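Local atomic coordinates of serine-rich secreted cell wall anchored (LPXTG-motif ) protein (Lactobacillus reuteri ATCC 53608, PDB entry 5NXK), a protein that probably serves as a beta-solenoid adhesin anchored in the bacterial cell wall, mediating attachment in interactions between a gut microbe and its host. Residues A[211-216]-A[221-226]; A[231-236]-A[241-246]; A[8-13]-A[20-25]; A[52-57]-A[87-92]. All coordinates share one frame; numbering follows the deposited sequence.

Overall arrangement
The four contacts are largely apolar joints inside an elongated parallel beta-solenoid, and each joins parts of the wall that are not bonded strand to strand. Interactions 1 and 2 follow each other along the chain, with centres about 7 Å apart, and are stitched together by the next coil, Met213 N to Lys242 O and Leu211 O to Lys242 N, both 2.9 Å and probably hydrogen bonds. Interactions 3 and 4 belong to the N-terminal half; their centres lie about 16 Å apart, and Leu24 CD1 meets Ile52 CG1 at 3.8 Å. The two pairs sit on opposite sides of the chain's centre: interactions 2 and 3 are about 36 Å apart, centre to centre.

Interaction 1. Residues A[211-216]-A[221-226]; sequences LTMENI and YNIKLD
Met213 and Ile223 meet through the methyl of the one and the CG1 methylene of the other, with Met213 CE and Ile223 CG1 3.8 Å apart and the two side chains crossing at about a right angle. The methionine leaves the backbone with CG next to its own nitrogen (chi1 -46°), runs on extended through chi2, and then folds at chi3 (-69°). That last bend turns Met213 CE to the start of the second segment, where it also comes within 3.9 Å of Asn222 CB. Asn222 likewise holds its CG beside the backbone nitrogen (chi1 -64°), and the Met213 and Asn222 side chains lie alongside one another, pointing opposite ways. The pairing sits at a corner of the pectate lyase-like beta-solenoid: strand 210-214 belongs to one parallel sheet, the chain turns at Asn222, and residues 223-226 run on in a different sheet. Met243 of the following coil and Met188 of the preceding one also pack against Met213. The buried amides are fixed by polar partners within the wall, and with both ends of each engaged, the rotation of the two asparagines is probably well defined. Asn222 ND2, which lies 3.3 Å from Met213 O, is hydrogen-bonded to Asp187 OD2 and to Ser244 O, while OD1 of the same amide accepts a bond from Asn249 ND2. Asn215 ND2 reaches that same carboxylate oxygen of Asp187 and also Leu179 O, and its OD1 takes the backbone N-H of Asn181.

Interaction 2. Residues A[231-236]-A[241-246]; sequences NHFIVN and VKMSAK
Val241 presents one methyl to the notch between the two methyls of Val235: CG2 of Val241 lies 3.9 Å from Val235 CG1 and 4.0 Å from Val235 CG2, a single bump set almost evenly against a forked partner. Its other methyl serves a different neighbour. Val241 CG1, trans to the backbone nitrogen (chi1 170°), comes up to the edge of the Phe233 ring, close to the ring plane, with CZ at 4.4 Å. From beside it the methyl of Met243 reaches the same ring carbon, Met243 CE to Phe233 CZ 4.1 Å, because the methionine chain bends at its last torsion (chi3 -60°). The phenyl tip therefore projects into the dip formed by a valine and a methionine two residues apart on the facing strand. Val235 helps shape the ring's surroundings from its own strand as well, for its CG2 lies 3.7 Å above one face of the Phe233 ring, offset toward the rim. Strands 231-235 and 241-244 are successive sides of one solenoid coil and belong to different parallel sheets; their short axes come no closer than 10.9 Å and run at 135° to each other. Side chains from both strands fill the space between the two walls, Phe233 and Met243 reaching farther than the valines. Val273 of the next coil packs on both Val235 and Val241, and Ile223 and Val203 on Phe233, which continues the apolar filling along the stack. No hydrogen bond joins the two segments; every atom that touches is carbon, the methionine taking part through its methyl, so the hold comes from dispersion and the exclusion of water, while the backbones bond with neighbouring coils.

Interaction 3. Residues A[8-13]-A[20-25]; sequences EELKAA and TTIKLK
Ile22 meets Leu10 and Ala13 of the helix with different branches. Its longer branch ends beside Ala13, with Ile22 CD1 3.7 Å from Ala13 CB and CG1 of the same isoleucine at 4.0 Å from that methyl. The shorter branch, Ile22 CG2, meets Leu10 CD1 at 4.0 Å, and there the two side chains cross at about a right angle. Leu10 gets its methyl to this place by setting CG trans to the backbone nitrogen (chi1 -177°), since its CB does not itself point at the strand. Leu10 and Ala13 are three residues apart on the same side of the helix; the small alanine lets the helix backbone come near, while the leucine reaches out to CG2. Leu10 also packs on Ile34, and Ile22 on Val4. Hydrogen bonds form a second group, and none passes between the two segments. Within the helix, Ala12 N bonds to Glu8 O and Ala13 N to Glu9 O, both at 2.9 Å. At its first turn Glu9 is tied twice, its N-H to Asn6 OD1 and its OE1 to Ser5 N. The strand spends its backbone bonds on its neighbours in the parallel sheet, Ile22 pairing with Thr44 and Ile46 on one flank and Lys23 with Glu2 and Val4 on the other. The helix lies in the link between strands 3-4 and 21-24, a beta-alpha-beta unit at the N-terminal end of the sheet, where 3-4 is the edge strand and 21-24 the next, and this arrangement is consistent with the helical N-terminal cap seen on beta-solenoids of the pectate lyase type.

Interaction 4. Residues A[52-57]-A[87-92]; sequences INALNS and YGFVNM
Phe89 swings its ring away from its own backbone nitrogen (CG trans to N, chi1 -175°), and this reach carries the far end of the phenyl group to Ile52. The isoleucine answers with CG1 placed beside its backbone nitrogen (chi1 -53°), which leaves the CG2 methyl on the side where the ring arrives. Ile52 CG2 sits at the edge of the Phe89 ring, in its plane, 3.6 Å from Phe89 CZ and 3.7 Å from CE1. Ile52 CB is nearly as close, 3.7 Å from Phe89 CZ, and the end of the longer branch, CD1, stays a little farther off at 4.1 Å. The two side chains cross at about a right angle, with the phenyl tip tucked against the branch point of the isoleucine. Two residues on, Ala54 approaches the ring obliquely, its CB 3.9 Å from Phe89 CD1. In the beta-solenoid this contact spans one coil and the next: Ile52 and Ala54 lie on strand 51-54 of one parallel sheet, whereas Phe89 stands in the turn leading to strand 90-92 of another. Gly88, just before it, has a positive phi of 84°, a backbone shape that favours a residue without a side chain. Around the ring, Leu81 and Asn83 of strand 79-83, in the same coil as Phe89, and Ile61 of the coil before supply further packing. The neighbouring backbone is held by pairing within the sheet, Ile52 with Thr80 and Tyr82, and Ala54 with Tyr82, while in the preceding turn Ser85 OG bonds to Tyr87 N and to Ser57 O.

Interaction 1. Residues A[211-216]-A[221-226]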
# COMPACT_ATOMS: atom_id res chain seq x y z
N LEU A 211 5.11 12.32 -4.08
CA LEU A 211 5.06 11.30 -3.05
C LEU A 211 5.87 11.81 -1.87
O LEU A 211 7.05 12.11 -2.01
CB LEU A 211 5.62 9.97 -3.55
CG LEU A 211 5.79 8.92 -2.44
CD1 LEU A 211 4.44 8.59 -1.81
CD2 LEU A 211 6.43 7.64 -2.98
N THR A 212 5.22 11.94 -0.72
CA THR A 212 5.88 12.43 0.47
C THR A 212 5.74 11.41 1.61
O THR A 212 4.62 11.08 2.02
CB THR A 212 5.31 13.79 0.91
OG1 THR A 212 5.43 14.73 -0.17
CG2 THR A 212 6.06 14.32 2.11
N MET A 213 6.87 10.92 2.10
CA MET A 213 6.91 9.99 3.22
C MET A 213 8.04 10.40 4.15
O MET A 213 9.11 9.78 4.20
CB MET A 213 7.06 8.53 2.74
CG MET A 213 6.13 8.18 1.59
SD MET A 213 5.82 6.39 1.39
CE MET A 213 7.43 5.90 0.82
N GLU A 214 7.78 11.47 4.90
CA GLU A 214 8.78 12.06 5.77
C GLU A 214 8.59 11.50 7.17
O GLU A 214 7.93 12.11 8.00
CB GLU A 214 8.65 13.58 5.75
CG GLU A 214 9.10 14.17 4.42
CD GLU A 214 8.94 15.68 4.35
OE1 GLU A 214 7.83 16.19 4.66
OE2 GLU A 214 9.91 16.36 3.96
N ASN A 215 9.20 10.35 7.43
CA ASN A 215 8.88 9.56 8.60
C ASN A 215 10.12 9.19 9.40
O ASN A 215 10.16 8.16 10.08
CB ASN A 215 8.12 8.31 8.16
CG ASN A 215 6.76 8.65 7.58
OD1 ASN A 215 6.02 9.45 8.16
ND2 ASN A 215 6.42 8.06 6.43
N ILE A 216 11.11 10.08 9.34
CA ILE A 216 12.39 9.86 9.98
C ILE A 216 12.26 9.72 11.51
O ILE A 216 13.12 9.13 12.16
CB ILE A 216 13.37 11.01 9.60
CG1 ILE A 216 14.82 10.63 9.92
CG2 ILE A 216 12.97 12.32 10.25
CD1 ILE A 216 15.82 11.37 9.07
N TYR A 221 12.45 1.73 7.27
CA TYR A 221 12.61 1.77 5.81
C TYR A 221 11.36 2.36 5.18
O TYR A 221 10.25 1.93 5.50
CB TYR A 221 12.82 0.39 5.19
CG TYR A 221 13.55 -0.63 6.02
CD1 TYR A 221 14.78 -0.35 6.59
CD2 TYR A 221 13.00 -1.89 6.21
CE1 TYR A 221 15.45 -1.30 7.34
CE2 TYR A 221 13.66 -2.84 6.96
CZ TYR A 221 14.88 -2.54 7.53
OH TYR A 221 15.54 -3.50 8.27
N ASN A 222 11.50 3.33 4.28
CA ASN A 222 10.32 3.84 3.58
C ASN A 222 9.74 2.78 2.63
O ASN A 222 8.54 2.51 2.63
CB ASN A 222 10.66 5.11 2.78
CG ASN A 222 11.09 6.26 3.68
OD1 ASN A 222 12.21 6.73 3.57
ND2 ASN A 222 10.20 6.71 4.56
N ILE A 223 10.61 2.20 1.81
CA ILE A 223 10.18 1.22 0.82
C ILE A 223 11.06 -0.02 0.91
O ILE A 223 12.28 0.06 0.82
CB ILE A 223 10.24 1.78 -0.61
CG1 ILE A 223 9.38 3.04 -0.75
CG2 ILE A 223 9.79 0.72 -1.63
CD1 ILE A 223 9.51 3.71 -2.14
N LYS A 224 10.44 -1.16 1.14
CA LYS A 224 11.17 -2.41 1.15
C LYS A 224 10.66 -3.27 0.01
O LYS A 224 9.47 -3.58 -0.06
CB LYS A 224 11.04 -3.13 2.50
CG LYS A 224 12.00 -4.30 2.58
CD LYS A 224 11.91 -5.11 3.87
CE LYS A 224 13.03 -6.15 3.86
NZ LYS A 224 13.79 -6.18 5.12
N LEU A 225 11.57 -3.63 -0.89
CA LEU A 225 11.22 -4.36 -2.10
C LEU A 225 11.80 -5.77 -1.99
O LEU A 225 13.02 -5.94 -1.85
CB LEU A 225 11.78 -3.62 -3.34
CG LEU A 225 11.25 -2.20 -3.61
CD1 LEU A 225 12.03 -1.53 -4.76
CD2 LEU A 225 9.74 -2.17 -3.90
N ASP A 226 10.93 -6.78 -2.02
CA ASP A 226 11.34 -8.18 -1.87
C ASP A 226 10.71 -9.06 -2.96
O ASP A 226 10.18 -10.13 -2.67
CB ASP A 226 10.95 -8.70 -0.48
CG ASP A 226 11.93 -8.27 0.61
OD1 ASP A 226 13.16 -8.34 0.37
OD2 ASP A 226 11.48 -7.85 1.70

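Interaction 2. Residues A[231-236]-A[241-246]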
# COMPACT_ATOMS: atom_id res chain seq x y z
N ASN A 231 12.60 -5.98 -8.80
CA ASN A 231 12.27 -4.95 -7.82
C ASN A 231 12.46 -3.60 -8.48
O ASN A 231 13.53 -3.31 -8.97
CB ASN A 231 13.17 -5.07 -6.59
CG ASN A 231 12.92 -6.36 -5.82
OD1 ASN A 231 12.01 -6.43 -5.00
ND2 ASN A 231 13.71 -7.39 -6.11
N HIS A 232 11.44 -2.75 -8.48
CA HIS A 232 11.53 -1.48 -9.20
C HIS A 232 11.11 -0.30 -8.35
O HIS A 232 10.15 -0.39 -7.60
CB HIS A 232 10.66 -1.49 -10.45
CG HIS A 232 11.05 -2.51 -11.46
ND1 HIS A 232 11.97 -2.26 -12.47
CD2 HIS A 232 10.63 -3.78 -11.66
CE1 HIS A 232 12.11 -3.33 -13.22
NE2 HIS A 232 11.30 -4.28 -12.75
N PHE A 233 11.84 0.81 -8.47
CA PHE A 233 11.35 2.09 -7.96
C PHE A 233 11.52 3.08 -9.09
O PHE A 233 12.65 3.38 -9.50
CB PHE A 233 12.12 2.55 -6.71
CG PHE A 233 11.64 3.87 -6.14
CD1 PHE A 233 10.28 4.12 -5.99
CD2 PHE A 233 12.55 4.84 -5.72
CE1 PHE A 233 9.83 5.32 -5.45
CE2 PHE A 233 12.11 6.04 -5.17
CZ PHE A 233 10.75 6.28 -5.03
N ILE A 234 10.40 3.52 -9.65
CA ILE A 234 10.42 4.33 -10.86
C ILE A 234 9.80 5.69 -10.57
O ILE A 234 8.64 5.77 -10.18
CB ILE A 234 9.65 3.66 -12.01
CG1 ILE A 234 10.24 2.29 -12.31
CG2 ILE A 234 9.72 4.54 -13.26
CD1 ILE A 234 9.41 1.48 -13.27
N VAL A 235 10.57 6.75 -10.75
CA VAL A 235 10.10 8.11 -10.57
C VAL A 235 10.08 8.79 -11.94
O VAL A 235 11.13 9.01 -12.54
CB VAL A 235 10.99 8.87 -9.59
CG1 VAL A 235 10.55 10.33 -9.48
CG2 VAL A 235 10.98 8.16 -8.24
N ASN A 236 8.89 9.10 -12.44
CA ASN A 236 8.74 9.60 -13.80
C ASN A 236 9.01 11.11 -13.94
O ASN A 236 9.30 11.80 -12.95
CB ASN A 236 7.34 9.24 -14.33
CG ASN A 236 7.23 7.77 -14.69
OD1 ASN A 236 7.63 7.37 -15.77
ND2 ASN A 236 6.68 6.95 -13.79
N VAL A 241 9.57 13.76 -5.17
CA VAL A 241 9.61 12.74 -4.15
C VAL A 241 10.38 13.24 -2.94
O VAL A 241 11.50 13.74 -3.08
CB VAL A 241 10.26 11.44 -4.67
CG1 VAL A 241 10.52 10.45 -3.53
CG2 VAL A 241 9.39 10.81 -5.77
N LYS A 242 9.79 13.11 -1.75
CA LYS A 242 10.48 13.49 -0.53
C LYS A 242 10.28 12.39 0.48
O LYS A 242 9.15 12.12 0.87
CB LYS A 242 9.92 14.79 0.07
CG LYS A 242 10.06 16.06 -0.73
CD LYS A 242 9.32 17.17 0.03
CE LYS A 242 9.87 18.55 -0.25
NZ LYS A 242 9.41 19.06 -1.57
N MET A 243 11.36 11.74 0.89
CA MET A 243 11.25 10.68 1.88
C MET A 243 12.35 10.74 2.94
O MET A 243 13.49 11.10 2.65
CB MET A 243 11.26 9.29 1.20
CG MET A 243 10.28 9.14 0.04
SD MET A 243 10.12 7.44 -0.57
CE MET A 243 11.77 7.06 -1.09
N SER A 244 12.00 10.33 4.15
CA SER A 244 12.99 10.19 5.20
C SER A 244 12.63 9.01 6.10
O SER A 244 11.46 8.73 6.32
CB SER A 244 13.12 11.47 6.01
OG SER A 244 11.91 11.76 6.69
N ALA A 245 13.65 8.33 6.62
CA ALA A 245 13.47 7.16 7.47
C ALA A 245 14.71 7.02 8.33
O ALA A 245 15.72 7.65 8.04
CB ALA A 245 13.25 5.90 6.64
N LYS A 246 14.66 6.21 9.39
CA LYS A 246 15.83 6.07 10.26
C LYS A 246 16.96 5.34 9.55
O LYS A 246 18.12 5.75 9.66
CB LYS A 246 15.47 5.34 11.56
CG LYS A 246 14.43 6.04 12.42
CD LYS A 246 14.07 5.18 13.63
CE LYS A 246 13.02 5.83 14.50
NZ LYS A 246 12.55 4.90 15.58

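Interaction 3. Residues A[8-13]-A[20-25]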
# COMPACT_ATOMS: atom_id res chain seq x y z
N GLU A 8 -25.16 -3.49 6.79
CA GLU A 8 -25.90 -4.52 6.08
C GLU A 8 -26.13 -4.15 4.61
O GLU A 8 -26.02 -5.00 3.72
CB GLU A 8 -27.25 -4.79 6.76
CG GLU A 8 -27.15 -5.59 8.05
CD GLU A 8 -26.31 -6.86 7.92
OE1 GLU A 8 -26.60 -7.68 7.02
OE2 GLU A 8 -25.37 -7.03 8.72
N GLU A 9 -26.43 -2.87 4.35
CA GLU A 9 -26.62 -2.45 2.96
C GLU A 9 -25.29 -2.49 2.18
O GLU A 9 -25.26 -2.90 1.01
CB GLU A 9 -27.23 -1.05 2.90
CG GLU A 9 -28.68 -0.98 3.40
CD GLU A 9 -29.23 0.45 3.52
OE1 GLU A 9 -28.50 1.42 3.28
OE2 GLU A 9 -30.43 0.58 3.86
N LEU A 10 -24.21 -2.07 2.82
CA LEU A 10 -22.91 -2.11 2.15
C LEU A 10 -22.52 -3.55 1.84
O LEU A 10 -22.04 -3.86 0.75
CB LEU A 10 -21.83 -1.44 2.99
CG LEU A 10 -20.44 -1.37 2.33
CD1 LEU A 10 -20.52 -0.63 0.99
CD2 LEU A 10 -19.43 -0.70 3.26
N LYS A 11 -22.71 -4.42 2.82
CA LYS A 11 -22.42 -5.84 2.68
C LYS A 11 -23.23 -6.43 1.54
O LYS A 11 -22.69 -7.16 0.70
CB LYS A 11 -22.72 -6.58 3.98
CG LYS A 11 -22.55 -8.09 3.86
CD LYS A 11 -22.84 -8.81 5.17
CE LYS A 11 -22.79 -10.32 4.98
NZ LYS A 11 -23.16 -11.06 6.22
N ALA A 12 -24.52 -6.12 1.51
CA ALA A 12 -25.39 -6.65 0.47
C ALA A 12 -24.93 -6.18 -0.91
O ALA A 12 -24.84 -6.98 -1.83
CB ALA A 12 -26.85 -6.24 0.72
N ALA A 13 -24.59 -4.91 -1.03
CA ALA A 13 -24.16 -4.37 -2.32
C ALA A 13 -22.84 -4.98 -2.79
O ALA A 13 -22.68 -5.32 -3.97
CB ALA A 13 -24.04 -2.86 -2.24
N THR A 20 -21.83 -2.73 -9.58
CA THR A 20 -20.58 -2.10 -9.99
C THR A 20 -20.32 -0.74 -9.32
O THR A 20 -19.17 -0.33 -9.16
CB THR A 20 -20.52 -1.89 -11.53
OG1 THR A 20 -21.54 -0.98 -11.94
CG2 THR A 20 -20.67 -3.22 -12.25
N THR A 21 -21.38 -0.03 -8.94
CA THR A 21 -21.22 1.30 -8.36
C THR A 21 -22.01 1.45 -7.06
O THR A 21 -23.18 1.07 -6.97
CB THR A 21 -21.65 2.40 -9.36
OG1 THR A 21 -20.99 2.19 -10.61
CG2 THR A 21 -21.30 3.77 -8.82
N ILE A 22 -21.35 1.97 -6.03
CA ILE A 22 -21.93 2.10 -4.70
C ILE A 22 -21.69 3.51 -4.18
O ILE A 22 -20.55 4.00 -4.25
CB ILE A 22 -21.32 1.05 -3.74
CG1 ILE A 22 -21.61 -0.36 -4.24
CG2 ILE A 22 -21.81 1.25 -2.31
CD1 ILE A 22 -20.87 -1.42 -3.47
N LYS A 23 -22.73 4.18 -3.70
CA LYS A 23 -22.60 5.52 -3.13
C LYS A 23 -22.91 5.50 -1.65
O LYS A 23 -23.96 5.01 -1.24
CB LYS A 23 -23.54 6.52 -3.81
CG LYS A 23 -23.20 6.88 -5.24
CD LYS A 23 -23.98 8.12 -5.66
CE LYS A 23 -23.77 9.25 -4.66
NZ LYS A 23 -24.35 10.55 -5.12
N LEU A 24 -22.00 6.05 -0.84
CA LEU A 24 -22.24 6.16 0.59
C LEU A 24 -23.17 7.34 0.84
O LEU A 24 -22.94 8.44 0.33
CB LEU A 24 -20.93 6.35 1.36
CG LEU A 24 -19.82 5.32 1.10
CD1 LEU A 24 -18.57 5.59 1.94
CD2 LEU A 24 -20.35 3.91 1.35
N LYS A 25 -24.25 7.11 1.59
CA LYS A 25 -25.18 8.18 1.94
C LYS A 25 -24.97 8.59 3.39
O LYS A 25 -25.60 9.52 3.88
CB LYS A 25 -26.63 7.73 1.73
CG LYS A 25 -26.97 7.34 0.30
CD LYS A 25 -26.59 8.43 -0.70
CE LYS A 25 -27.54 9.61 -0.63
NZ LYS A 25 -27.03 10.71 -1.50

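Interaction 4. Residues A[52-57]-A[87-92]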
# COMPACT_ATOMS: atom_id res chain seq x y z
N ILE A 52 -15.79 5.00 6.31
CA ILE A 52 -16.11 3.64 6.66
C ILE A 52 -15.13 3.20 7.73
O ILE A 52 -13.91 3.29 7.55
CB ILE A 52 -16.01 2.69 5.45
CG1 ILE A 52 -16.85 3.21 4.28
CG2 ILE A 52 -16.44 1.28 5.84
CD1 ILE A 52 -16.68 2.44 3.01
N ASN A 53 -15.65 2.72 8.85
CA ASN A 53 -14.79 2.34 9.96
C ASN A 53 -14.86 0.83 10.22
O ASN A 53 -15.86 0.31 10.74
CB ASN A 53 -15.19 3.14 11.20
CG ASN A 53 -14.36 2.80 12.42
OD1 ASN A 53 -13.27 2.23 12.32
ND2 ASN A 53 -14.86 3.17 13.60
N ALA A 54 -13.81 0.12 9.83
CA ALA A 54 -13.75 -1.33 9.96
C ALA A 54 -13.20 -1.71 11.32
O ALA A 54 -11.98 -1.66 11.55
CB ALA A 54 -12.91 -1.94 8.84
N LEU A 55 -14.10 -2.07 12.23
CA LEU A 55 -13.73 -2.28 13.62
C LEU A 55 -13.23 -3.68 13.91
O LEU A 55 -12.60 -3.93 14.93
CB LEU A 55 -14.90 -1.96 14.54
CG LEU A 55 -15.15 -0.46 14.72
CD1 LEU A 55 -16.31 -0.25 15.67
CD2 LEU A 55 -13.89 0.24 15.21
N ASN A 56 -13.54 -4.61 13.01
CA ASN A 56 -13.23 -6.01 13.26
C ASN A 56 -11.80 -6.39 12.89
O ASN A 56 -11.35 -6.17 11.76
CB ASN A 56 -14.21 -6.90 12.49
CG ASN A 56 -14.31 -8.30 13.07
OD1 ASN A 56 -13.91 -8.54 14.21
ND2 ASN A 56 -14.85 -9.22 12.29
N SER A 57 -11.10 -7.00 13.85
CA SER A 57 -9.74 -7.51 13.64
C SER A 57 -9.66 -8.51 12.48
O SER A 57 -8.58 -8.77 11.93
CB SER A 57 -9.21 -8.15 14.94
OG SER A 57 -9.90 -9.35 15.24
N TYR A 87 -4.72 -6.93 8.93
CA TYR A 87 -4.85 -7.29 7.51
C TYR A 87 -5.49 -6.19 6.65
O TYR A 87 -5.95 -6.44 5.55
CB TYR A 87 -5.64 -8.60 7.36
CG TYR A 87 -4.90 -9.75 8.01
CD1 TYR A 87 -3.68 -10.16 7.51
CD2 TYR A 87 -5.40 -10.38 9.15
CE1 TYR A 87 -2.97 -11.19 8.11
CE2 TYR A 87 -4.69 -11.41 9.76
CZ TYR A 87 -3.48 -11.81 9.23
OH TYR A 87 -2.75 -12.82 9.80
N GLY A 88 -5.47 -4.96 7.16
CA GLY A 88 -5.79 -3.79 6.36
C GLY A 88 -7.27 -3.50 6.24
O GLY A 88 -8.10 -4.34 6.62
N PHE A 89 -7.61 -2.31 5.75
CA PHE A 89 -8.98 -2.01 5.39
C PHE A 89 -9.39 -2.92 4.27
O PHE A 89 -10.48 -3.50 4.29
CB PHE A 89 -9.18 -0.56 4.96
CG PHE A 89 -10.63 -0.21 4.70
CD1 PHE A 89 -11.49 0.07 5.77
CD2 PHE A 89 -11.14 -0.21 3.42
CE1 PHE A 89 -12.84 0.37 5.54
CE2 PHE A 89 -12.49 0.09 3.18
CZ PHE A 89 -13.34 0.38 4.24
N VAL A 90 -8.53 -3.02 3.26
CA VAL A 90 -8.69 -4.05 2.24
C VAL A 90 -7.60 -5.11 2.37
O VAL A 90 -6.40 -4.83 2.50
CB VAL A 90 -8.64 -3.50 0.81
CG1 VAL A 90 -9.05 -4.60 -0.17
CG2 VAL A 90 -9.57 -2.30 0.67
N ASN A 91 -8.08 -6.35 2.35
CA ASN A 91 -7.27 -7.54 2.43
C ASN A 91 -7.39 -8.23 1.08
O ASN A 91 -8.42 -8.79 0.76
CB ASN A 91 -7.75 -8.45 3.57
CG ASN A 91 -7.07 -9.81 3.59
OD1 ASN A 91 -6.34 -10.18 2.67
ND2 ASN A 91 -7.30 -10.57 4.66
N MET A 92 -6.31 -8.16 0.31
CA MET A 92 -6.26 -8.62 -1.07
C MET A 92 -5.86 -10.08 -1.05
O MET A 92 -4.69 -10.42 -1.27
CB MET A 92 -5.26 -7.77 -1.86
CG MET A 92 -5.62 -6.28 -1.85
SD MET A 92 -4.37 -5.17 -2.58
CE MET A 92 -4.62 -5.54 -4.30